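PDB 3UID: activator of Hsp90 ATPase homologue 1/2-like C-terminal domain-containing protein from Mycobacterium smegmatis, which probably acts as a toxin of the type II class, as the structural homologue of Mycobacterium tuberculosis Rv2035, a type II toxin involved in the hypoxic response. Local coordinates for residues 4-9 with 15-20; 104-109 with 137-142; 113-116 with 121-124; 124-129 with 150-155. One frame throughout, in Å; residues are numbered along the deposited sequence.

Contact 1 of 4, residues 4-9 with 15-20; sequences TDVKHD and LTITAE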
# COMPACT_ATOMS: atom_id res chain seq x y z
N THR A 4 -13.68 0.11 -3.81
CA THR A 4 -14.75 0.52 -4.72
C THR A 4 -14.45 0.26 -6.20
O THR A 4 -15.38 0.21 -7.02
CB THR A 4 -15.14 2.00 -4.53
OG1 THR A 4 -14.01 2.84 -4.80
CG2 THR A 4 -15.63 2.26 -3.10
N ASP A 5 -13.16 0.10 -6.54
CA ASP A 5 -12.78 -0.21 -7.92
C ASP A 5 -11.37 -0.77 -7.97
O ASP A 5 -10.51 -0.38 -7.19
CB ASP A 5 -12.83 1.03 -8.80
CG ASP A 5 -12.77 0.71 -10.28
OD1 ASP A 5 -13.78 0.23 -10.83
OD2 ASP A 5 -11.73 0.93 -10.91
N VAL A 6 -11.17 -1.70 -8.90
CA VAL A 6 -9.85 -2.20 -9.24
C VAL A 6 -9.74 -2.14 -10.75
O VAL A 6 -10.62 -2.65 -11.46
CB VAL A 6 -9.69 -3.66 -8.78
CG1 VAL A 6 -8.37 -4.23 -9.28
CG2 VAL A 6 -9.79 -3.73 -7.26
N LYS A 7 -8.69 -1.51 -11.26
CA LYS A 7 -8.48 -1.45 -12.70
C LYS A 7 -7.04 -1.68 -13.13
O LYS A 7 -6.13 -0.96 -12.71
CB LYS A 7 -8.98 -0.12 -13.30
CG LYS A 7 -8.97 -0.17 -14.81
CD LYS A 7 -9.46 1.10 -15.47
CE LYS A 7 -9.21 1.03 -16.97
NZ LYS A 7 -9.68 2.24 -17.70
N HIS A 8 -6.86 -2.70 -13.96
CA HIS A 8 -5.60 -2.92 -14.65
C HIS A 8 -5.71 -2.27 -16.01
O HIS A 8 -6.45 -2.74 -16.87
CB HIS A 8 -5.34 -4.42 -14.82
CG HIS A 8 -4.14 -4.75 -15.65
ND1 HIS A 8 -3.89 -6.03 -16.11
CD2 HIS A 8 -3.13 -3.98 -16.12
CE1 HIS A 8 -2.78 -6.03 -16.82
NE2 HIS A 8 -2.30 -4.80 -16.85
N ASP A 9 -4.97 -1.19 -16.20
CA ASP A 9 -4.96 -0.46 -17.45
C ASP A 9 -3.82 -0.98 -18.32
O ASP A 9 -2.64 -0.73 -18.03
CB ASP A 9 -4.84 1.04 -17.16
CG ASP A 9 -5.05 1.91 -18.39
OD1 ASP A 9 -4.68 1.48 -19.50
OD2 ASP A 9 -5.56 3.04 -18.23
N LEU A 15 -1.83 -0.49 -12.30
CA LEU A 15 -2.86 -1.10 -11.48
C LEU A 15 -3.35 -0.07 -10.48
O LEU A 15 -2.58 0.42 -9.65
CB LEU A 15 -2.32 -2.34 -10.75
CG LEU A 15 -3.26 -2.93 -9.71
CD1 LEU A 15 -4.52 -3.49 -10.36
CD2 LEU A 15 -2.56 -4.02 -8.91
N THR A 16 -4.62 0.29 -10.58
CA THR A 16 -5.21 1.31 -9.74
C THR A 16 -6.29 0.71 -8.86
O THR A 16 -7.20 0.04 -9.36
CB THR A 16 -5.79 2.46 -10.58
OG1 THR A 16 -4.74 3.05 -11.35
CG2 THR A 16 -6.38 3.53 -9.69
N ILE A 17 -6.15 0.90 -7.56
CA ILE A 17 -7.17 0.47 -6.62
C ILE A 17 -7.77 1.73 -5.99
O ILE A 17 -7.05 2.64 -5.57
CB ILE A 17 -6.59 -0.47 -5.56
CG1 ILE A 17 -6.02 -1.71 -6.25
CG2 ILE A 17 -7.65 -0.83 -4.54
CD1 ILE A 17 -5.70 -2.86 -5.33
N THR A 18 -9.09 1.78 -5.96
CA THR A 18 -9.79 2.91 -5.37
C THR A 18 -10.57 2.42 -4.16
O THR A 18 -11.13 1.32 -4.18
CB THR A 18 -10.76 3.56 -6.39
OG1 THR A 18 -10.04 3.89 -7.59
CG2 THR A 18 -11.40 4.82 -5.81
N ALA A 19 -10.55 3.21 -3.10
CA ALA A 19 -11.29 2.89 -1.89
C ALA A 19 -12.04 4.11 -1.41
O ALA A 19 -11.67 5.23 -1.75
CB ALA A 19 -10.35 2.44 -0.79
N GLU A 20 -13.09 3.87 -0.64
CA GLU A 20 -13.78 4.93 0.07
C GLU A 20 -13.76 4.63 1.56
O GLU A 20 -14.04 3.51 1.99
CB GLU A 20 -15.20 5.10 -0.46
CG GLU A 20 -15.22 5.73 -1.84
CD GLU A 20 -16.59 5.77 -2.47
OE1 GLU A 20 -17.59 5.64 -1.73
OE2 GLU A 20 -16.67 5.93 -3.70
O HOH W 1 -9.49 1.89 -9.63
O HOH W 2 -4.98 1.57 -13.76
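D5 touches T18 with CB, 4.1 Å from T18 CB, while its carboxylate OD2 receives a bond from a water 2.8 Å away that also donates to T16 O and accepts from T18 OG1. This water thus ties three residues together on the face carrying D5, K7, T16 and T18. A second flat group, the H8 ring, belongs to the reverse face and packs against L136 and L140. On that face V6 CG1 lies 4.1 Å from L15 CD1. With CG1 anti to the backbone N (chi1 173°), V6 extends this branch toward the leucine, whose own side chain continues onto V144 and L140. Between the faces, K7 N bonds to T16 O and T16 N returns to K7 O, both at 2.9 Å, while T18 N donates to D5 O almost straight, N-H...O 176°. T18 O is gripped by T4 N at 2.8 Å, and more weakly by D5 N and T4 OG1. Methyl CG2 of T4 also lies 3.7 Å from E20 CD, but E20 has two deposited conformers, so this touch is doubtful. Because T4 and D5 both face T18, the pairing contains a classic beta bulge, within an antiparallel beta hairpin (177° between axes) whose first strand is an outermost strand of the sheet.

Contact 2 of 4, residues 104-109 with 137-142; sequences TDLPVS and QQVLDM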
# COMPACT_ATOMS: atom_id res chain seq x y z
N THR A 104 14.69 -10.44 -6.21
CA THR A 104 13.98 -10.90 -7.40
C THR A 104 14.58 -10.25 -8.65
O THR A 104 15.45 -9.39 -8.56
CB THR A 104 12.48 -10.55 -7.35
OG1 THR A 104 12.28 -9.18 -7.69
CG2 THR A 104 11.89 -10.82 -5.96
N ASP A 105 14.10 -10.66 -9.82
CA ASP A 105 14.57 -10.05 -11.06
C ASP A 105 13.63 -8.94 -11.52
O ASP A 105 13.72 -8.48 -12.66
CB ASP A 105 14.77 -11.11 -12.15
CG ASP A 105 13.48 -11.81 -12.53
OD1 ASP A 105 12.44 -11.57 -11.89
OD2 ASP A 105 13.53 -12.63 -13.48
N LEU A 106 12.75 -8.50 -10.64
CA LEU A 106 11.77 -7.47 -10.98
C LEU A 106 12.30 -6.07 -10.71
O LEU A 106 12.92 -5.84 -9.67
CB LEU A 106 10.49 -7.68 -10.17
CG LEU A 106 9.71 -8.98 -10.42
CD1 LEU A 106 8.60 -9.13 -9.39
CD2 LEU A 106 9.14 -9.01 -11.84
N PRO A 107 12.03 -5.14 -11.62
CA PRO A 107 12.35 -3.73 -11.34
C PRO A 107 11.34 -3.16 -10.35
O PRO A 107 10.30 -3.78 -10.10
CB PRO A 107 12.16 -3.05 -12.70
CG PRO A 107 11.14 -3.91 -13.41
CD PRO A 107 11.40 -5.32 -12.94
N VAL A 108 11.64 -1.99 -9.78
CA VAL A 108 10.68 -1.35 -8.89
C VAL A 108 9.44 -0.90 -9.66
O VAL A 108 9.48 -0.73 -10.88
CB VAL A 108 11.30 -0.12 -8.15
CG1 VAL A 108 12.50 -0.54 -7.31
CG2 VAL A 108 11.68 1.00 -9.15
N SER A 109 8.35 -0.71 -8.94
CA SER A 109 7.17 -0.03 -9.47
C SER A 109 7.20 1.39 -8.93
O SER A 109 7.87 1.66 -7.92
CB SER A 109 5.90 -0.76 -9.02
OG SER A 109 5.80 -0.80 -7.59
N GLN A 137 2.23 -8.54 -14.66
CA GLN A 137 1.55 -9.82 -14.59
C GLN A 137 2.10 -10.67 -13.45
O GLN A 137 1.35 -11.33 -12.74
CB GLN A 137 1.68 -10.58 -15.92
CG GLN A 137 0.84 -11.84 -15.98
CD GLN A 137 -0.61 -11.57 -15.65
OE1 GLN A 137 -1.27 -10.76 -16.31
NE2 GLN A 137 -1.12 -12.23 -14.62
N GLN A 138 3.42 -10.64 -13.27
CA GLN A 138 4.04 -11.45 -12.23
C GLN A 138 3.62 -10.98 -10.84
O GLN A 138 3.40 -11.80 -9.94
CB GLN A 138 5.56 -11.46 -12.37
CG GLN A 138 6.23 -12.47 -11.43
CD GLN A 138 7.73 -12.53 -11.61
OE1 GLN A 138 8.25 -12.24 -12.68
NE2 GLN A 138 8.44 -12.89 -10.54
N VAL A 139 3.50 -9.67 -10.67
CA VAL A 139 3.07 -9.12 -9.39
C VAL A 139 1.58 -9.41 -9.14
O VAL A 139 1.19 -9.70 -8.01
CB VAL A 139 3.37 -7.60 -9.32
CG1 VAL A 139 2.76 -6.99 -8.08
CG2 VAL A 139 4.88 -7.39 -9.35
N LEU A 140 0.77 -9.35 -10.20
CA LEU A 140 -0.64 -9.74 -10.06
C LEU A 140 -0.75 -11.20 -9.61
O LEU A 140 -1.59 -11.55 -8.79
CB LEU A 140 -1.41 -9.53 -11.37
CG LEU A 140 -1.76 -8.09 -11.77
CD1 LEU A 140 -2.16 -8.02 -13.24
CD2 LEU A 140 -2.86 -7.51 -10.89
N ASP A 141 0.14 -12.04 -10.12
CA ASP A 141 0.08 -13.46 -9.80
C ASP A 141 0.50 -13.76 -8.37
O ASP A 141 0.14 -14.79 -7.80
CB ASP A 141 0.91 -14.26 -10.80
CG ASP A 141 0.24 -14.38 -12.16
OD1 ASP A 141 -0.95 -14.03 -12.28
OD2 ASP A 141 0.91 -14.85 -13.11
N MET A 142 1.27 -12.84 -7.78
CA MET A 142 1.73 -12.96 -6.40
C MET A 142 0.64 -12.60 -5.39
O MET A 142 0.82 -12.79 -4.18
CB MET A 142 2.95 -12.07 -6.16
CG MET A 142 4.23 -12.59 -6.81
SD MET A 142 5.52 -11.33 -6.81
CE MET A 142 5.31 -10.64 -5.17
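L106 lays both of its methyl groups over one face of the Q138 side-chain amide. CD2 is 3.5 Å from Q138 OE1 and CD1 is 3.9 Å from Q138 NE2, so the leucine fork spans the flat group from a single side and meets it by van der Waals contact, with no hydrogen bond across the two segments. CD1 also reaches the branched side chain next along the helix, 4.1 Å from V139 CG2. The glutamine gets to the loop because its CG is anti to the backbone N (chi1 -172°) and the chain stays extended beyond it, leading the amide outward from the helix. In V139 it is CG2, the branch beside the backbone N, that touches the leucine.

On the loop side the backbone of L106 belongs to an ST turn: its N donates to T104 OG1 at 3.1 Å with an N-H...O angle of 161°, a bond that spans two residues. The loop joins strand 88-96 to strand 109-118, and the contact brings it against the short helix 133-141, which precedes the long C-terminal helix 144-158 of this SRPBCC-type fold.

The helix turn continues away from the loop, where D141 N bonds to Q137 O at 3.0 Å. Farther out, V139 packs on Y130, V144 and F95, and the side chains of T104 and M142 also touch F95.

Contact 3 of 4, residues 113-116 with 121-124; sequences YTFT and GTRA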
# COMPACT_ATOMS: atom_id res chain seq x y z
N TYR A 113 -0.09 7.60 -4.11
CA TYR A 113 -1.30 7.49 -3.30
C TYR A 113 -1.91 8.86 -3.14
O TYR A 113 -1.23 9.81 -2.74
CB TYR A 113 -0.96 6.97 -1.90
CG TYR A 113 -0.55 5.51 -1.81
CD1 TYR A 113 -0.25 4.76 -2.94
CD2 TYR A 113 -0.47 4.90 -0.57
CE1 TYR A 113 0.11 3.40 -2.82
CE2 TYR A 113 -0.11 3.57 -0.43
CZ TYR A 113 0.18 2.83 -1.56
OH TYR A 113 0.54 1.51 -1.43
N THR A 114 -3.20 8.98 -3.44
CA THR A 114 -3.88 10.25 -3.36
C THR A 114 -5.14 10.12 -2.51
O THR A 114 -5.94 9.20 -2.71
CB THR A 114 -4.19 10.79 -4.76
OG1 THR A 114 -2.97 10.89 -5.50
CG2 THR A 114 -4.85 12.16 -4.69
N PHE A 115 -5.31 11.05 -1.57
CA PHE A 115 -6.43 11.06 -0.63
C PHE A 115 -7.20 12.37 -0.81
O PHE A 115 -6.66 13.46 -0.60
CB PHE A 115 -5.93 10.93 0.81
CG PHE A 115 -4.96 9.82 1.01
CD1 PHE A 115 -5.37 8.50 0.87
CD2 PHE A 115 -3.63 10.08 1.31
CE1 PHE A 115 -4.47 7.46 1.04
CE2 PHE A 115 -2.73 9.04 1.46
CZ PHE A 115 -3.15 7.72 1.34
N THR A 116 -8.46 12.27 -1.22
CA THR A 116 -9.25 13.47 -1.43
C THR A 116 -10.60 13.39 -0.75
O THR A 116 -11.14 12.31 -0.51
CB THR A 116 -9.41 13.79 -2.92
OG1 THR A 116 -9.93 12.64 -3.60
CG2 THR A 116 -8.05 14.15 -3.52
N GLY A 121 -15.88 12.32 3.81
CA GLY A 121 -15.05 11.15 3.99
C GLY A 121 -13.86 11.22 3.05
O GLY A 121 -13.48 12.32 2.63
N THR A 122 -13.28 10.07 2.72
CA THR A 122 -12.08 10.06 1.89
C THR A 122 -12.19 9.08 0.74
O THR A 122 -12.56 7.92 0.93
CB THR A 122 -10.85 9.65 2.72
OG1 THR A 122 -10.64 10.61 3.76
CG2 THR A 122 -9.59 9.57 1.85
N ARG A 123 -11.88 9.56 -0.46
CA ARG A 123 -11.60 8.65 -1.54
C ARG A 123 -10.09 8.51 -1.65
O ARG A 123 -9.36 9.52 -1.73
CB ARG A 123 -12.16 9.17 -2.86
CG ARG A 123 -11.67 8.36 -4.06
CD ARG A 123 -12.32 8.84 -5.34
NE ARG A 123 -13.76 8.61 -5.31
CZ ARG A 123 -14.59 8.96 -6.28
NH1 ARG A 123 -14.13 9.58 -7.36
NH2 ARG A 123 -15.89 8.71 -6.18
N ALA A 124 -9.62 7.27 -1.62
CA ALA A 124 -8.19 6.98 -1.76
C ALA A 124 -7.95 6.31 -3.09
O ALA A 124 -8.61 5.32 -3.41
CB ALA A 124 -7.74 6.07 -0.64
O HOH W 3 -8.18 10.40 -4.36
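The antiparallel beta hairpin of strands 109-118 and 121-129 contains this contact, and the 155° between the axes of the two short segments reflects the usual twist of paired strands. T116 and R123 form its hydrogen-bonded pair: T116 N donates to R123 O at 2.9 Å and 171°, in the carbonyl plane, and R123 N answers to T116 O at 2.8 Å. R123 O takes a second bond from a water 3.0 Å away, which is also bonded to T116 OG1. T116 and R123 share a face of the sheet, and chi1 of 54° turns the threonine OG1 toward that water. The arginine starts on this same face, its CB near T116 OG1, but its end leads away after the bend at chi3.

On the reverse face F115 is paired with A124 without backbone hydrogen bonds, their CA atoms 4.6 Å apart. The ring offers its edge to the alanine, with A124 CB near the ring plane and 3.7 Å from F115 CD1. T122 adds methyl CG2 at 4.0 Å from F115 CB. In T122 this methyl is anti to the backbone N, which leaves OG1 beside that N; the hydroxyl is hydrogen-bonded to A23 O. A CA-H...O contact, A124 CA to T114 O at 3.3 Å, supplements the pairing.

Helix 25-33 lies against the F115 and T122 face, where I28 meets both residues and W29 meets the phenylalanine; on the far side of strand 121-129, A124 is backbone-bonded to A19 of strand 14-21.

Contact 4 of 4, residues 124-129 with 150-155; sequences ATYVGT and SAINQI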
# COMPACT_ATOMS: atom_id res chain seq x y z
N ALA A 124 -9.62 7.27 -1.62
CA ALA A 124 -8.19 6.98 -1.76
C ALA A 124 -7.95 6.31 -3.09
O ALA A 124 -8.61 5.32 -3.41
CB ALA A 124 -7.74 6.07 -0.64
N THR A 125 -6.98 6.83 -3.84
CA THR A 125 -6.62 6.24 -5.12
C THR A 125 -5.16 5.82 -5.06
O THR A 125 -4.29 6.65 -4.79
CB THR A 125 -6.83 7.23 -6.27
OG1 THR A 125 -8.20 7.67 -6.26
CG2 THR A 125 -6.53 6.56 -7.60
N TYR A 126 -4.92 4.53 -5.27
CA TYR A 126 -3.58 3.98 -5.21
C TYR A 126 -3.18 3.53 -6.61
O TYR A 126 -3.70 2.53 -7.12
CB TYR A 126 -3.57 2.76 -4.28
CG TYR A 126 -4.16 2.98 -2.89
CD1 TYR A 126 -3.35 3.32 -1.81
CD2 TYR A 126 -5.52 2.82 -2.65
CE1 TYR A 126 -3.88 3.48 -0.53
CE2 TYR A 126 -6.07 2.98 -1.37
CZ TYR A 126 -5.24 3.31 -0.32
OH TYR A 126 -5.76 3.48 0.95
N VAL A 127 -2.26 4.27 -7.22
CA VAL A 127 -1.86 4.01 -8.61
C VAL A 127 -0.43 3.49 -8.66
O VAL A 127 0.51 4.19 -8.29
CB VAL A 127 -1.94 5.27 -9.49
CG1 VAL A 127 -1.53 4.95 -10.93
CG2 VAL A 127 -3.35 5.89 -9.45
N GLY A 128 -0.28 2.26 -9.14
CA GLY A 128 1.02 1.63 -9.31
C GLY A 128 1.34 1.50 -10.79
O GLY A 128 0.53 0.99 -11.55
N THR A 129 2.53 1.96 -11.17
CA THR A 129 2.96 1.97 -12.56
C THR A 129 4.14 1.02 -12.70
O THR A 129 5.11 1.12 -11.95
CB THR A 129 3.37 3.37 -13.01
OG1 THR A 129 2.28 4.28 -12.84
CG2 THR A 129 3.81 3.36 -14.48
N SER A 150 -7.12 -6.42 1.58
CA SER A 150 -7.08 -6.67 3.02
C SER A 150 -6.74 -5.42 3.81
O SER A 150 -7.38 -5.13 4.83
CB SER A 150 -6.08 -7.78 3.34
OG SER A 150 -5.96 -7.99 4.75
N ALA A 151 -5.72 -4.68 3.37
CA ALA A 151 -5.31 -3.48 4.09
C ALA A 151 -6.44 -2.46 4.11
O ALA A 151 -6.71 -1.84 5.14
CB ALA A 151 -4.05 -2.89 3.49
N ILE A 152 -7.11 -2.30 2.98
CA ILE A 152 -8.25 -1.39 2.90
C ILE A 152 -9.37 -1.78 3.86
O ILE A 152 -9.92 -0.92 4.57
CB ILE A 152 -8.74 -1.28 1.45
CG1 ILE A 152 -7.76 -0.41 0.66
CG2 ILE A 152 -10.14 -0.67 1.38
CD1 ILE A 152 -7.83 -0.68 -0.86
N ASN A 153 -9.67 -3.07 3.94
CA ASN A 153 -10.66 -3.54 4.89
C ASN A 153 -10.22 -3.35 6.33
O ASN A 153 -11.04 -3.04 7.19
CB ASN A 153 -11.05 -4.99 4.62
CG ASN A 153 -11.74 -5.15 3.29
OD1 ASN A 153 -12.40 -4.22 2.80
ND2 ASN A 153 -11.58 -6.32 2.68
N GLN A 154 -8.92 -3.51 6.60
CA GLN A 154 -8.43 -3.26 7.95
C GLN A 154 -8.54 -1.79 8.32
O GLN A 154 -8.86 -1.45 9.46
CB GLN A 154 -6.99 -3.77 8.15
CG GLN A 154 -6.88 -5.31 8.16
CD GLN A 154 -7.77 -5.95 9.20
OE1 GLN A 154 -7.74 -5.57 10.37
NE2 GLN A 154 -8.59 -6.90 8.78
N ILE A 155 -8.28 -0.91 7.36
CA ILE A 155 -8.48 0.52 7.59
C ILE A 155 -9.94 0.79 7.94
O ILE A 155 -10.21 1.47 8.93
CB ILE A 155 -8.04 1.38 6.39
CG1 ILE A 155 -6.52 1.33 6.24
CG2 ILE A 155 -8.50 2.84 6.57
CD1 ILE A 155 -6.04 1.88 4.89
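Y126, in extended strand conformation (phi -113°, psi 108°), faces I152 on a regular helix turn, where I155 N bonds to A151 O at 2.9 Å; the CA atoms of Y126 and I152 are 10.8 Å apart. That spacing leaves the meeting to the side chains alone, with no hydrogen bond between the segments. The pairing of a long C-terminal helix with an antiparallel sheet is the helix-grip arrangement of Bet v 1-like proteins, to which the AHA1 family belongs, and here the helix is 144-158 and the strand 121-129.

The two side chains run antiparallel alongside each other, the ring from the sheet and the isoleucine from the helix. Methyl CD1 of I152 comes to 4.1 Å from Y126 CE2, and its approach to the ring is oblique. I152 gets there with CG1 anti to the carbonyl carbon and CD1 carried outward in an extended chain (chi2 158°), so the tip of the side chain makes the contact. The same residue also packs on I17 and A19 of strand 14-21, which places it over the seam between two neighbouring strands. One turn on, I155 sits in an apolar cluster with I28, I31 and Y32 of helix 25-33, F21 of strand 14-21 and V41 of helix 35-42, and the Y126 hydroxyl lies at its border.

The tyrosine ring is fixed from other sides as well: Y113 of strand 109-118 meets it edge-to-face, and its polar end is satisfied by a hydrogen bond between Y126 OH and Y32 OH. Beside this hydroxyl, I155 CD1 stands 4.3 Å from Y126 OH.

From the N terminus, contact 1 closes first, turning strand 3-9 back onto strand 14-21 before the other three begin. Contact 2 opens at 104-109 and closes only at 137-142, and contact 3, the hairpin of strands 109-118 and 121-129, falls wholly within that span. Contact 4 starts at A124, the residue where contact 3 ends, and reaches helix 144-158, so it crosses contact 2. Strand 14-21 lies beside strand 121-129, which joins contact 1 to contacts 3 and 4 through backbone bonds such as I17 O to Y126 N. Contacts 1 and 3 build one flank of the sheet, contact 4 sets helix 144-158 on it, and contact 2 joins the 104-109 loop to helix 133-141.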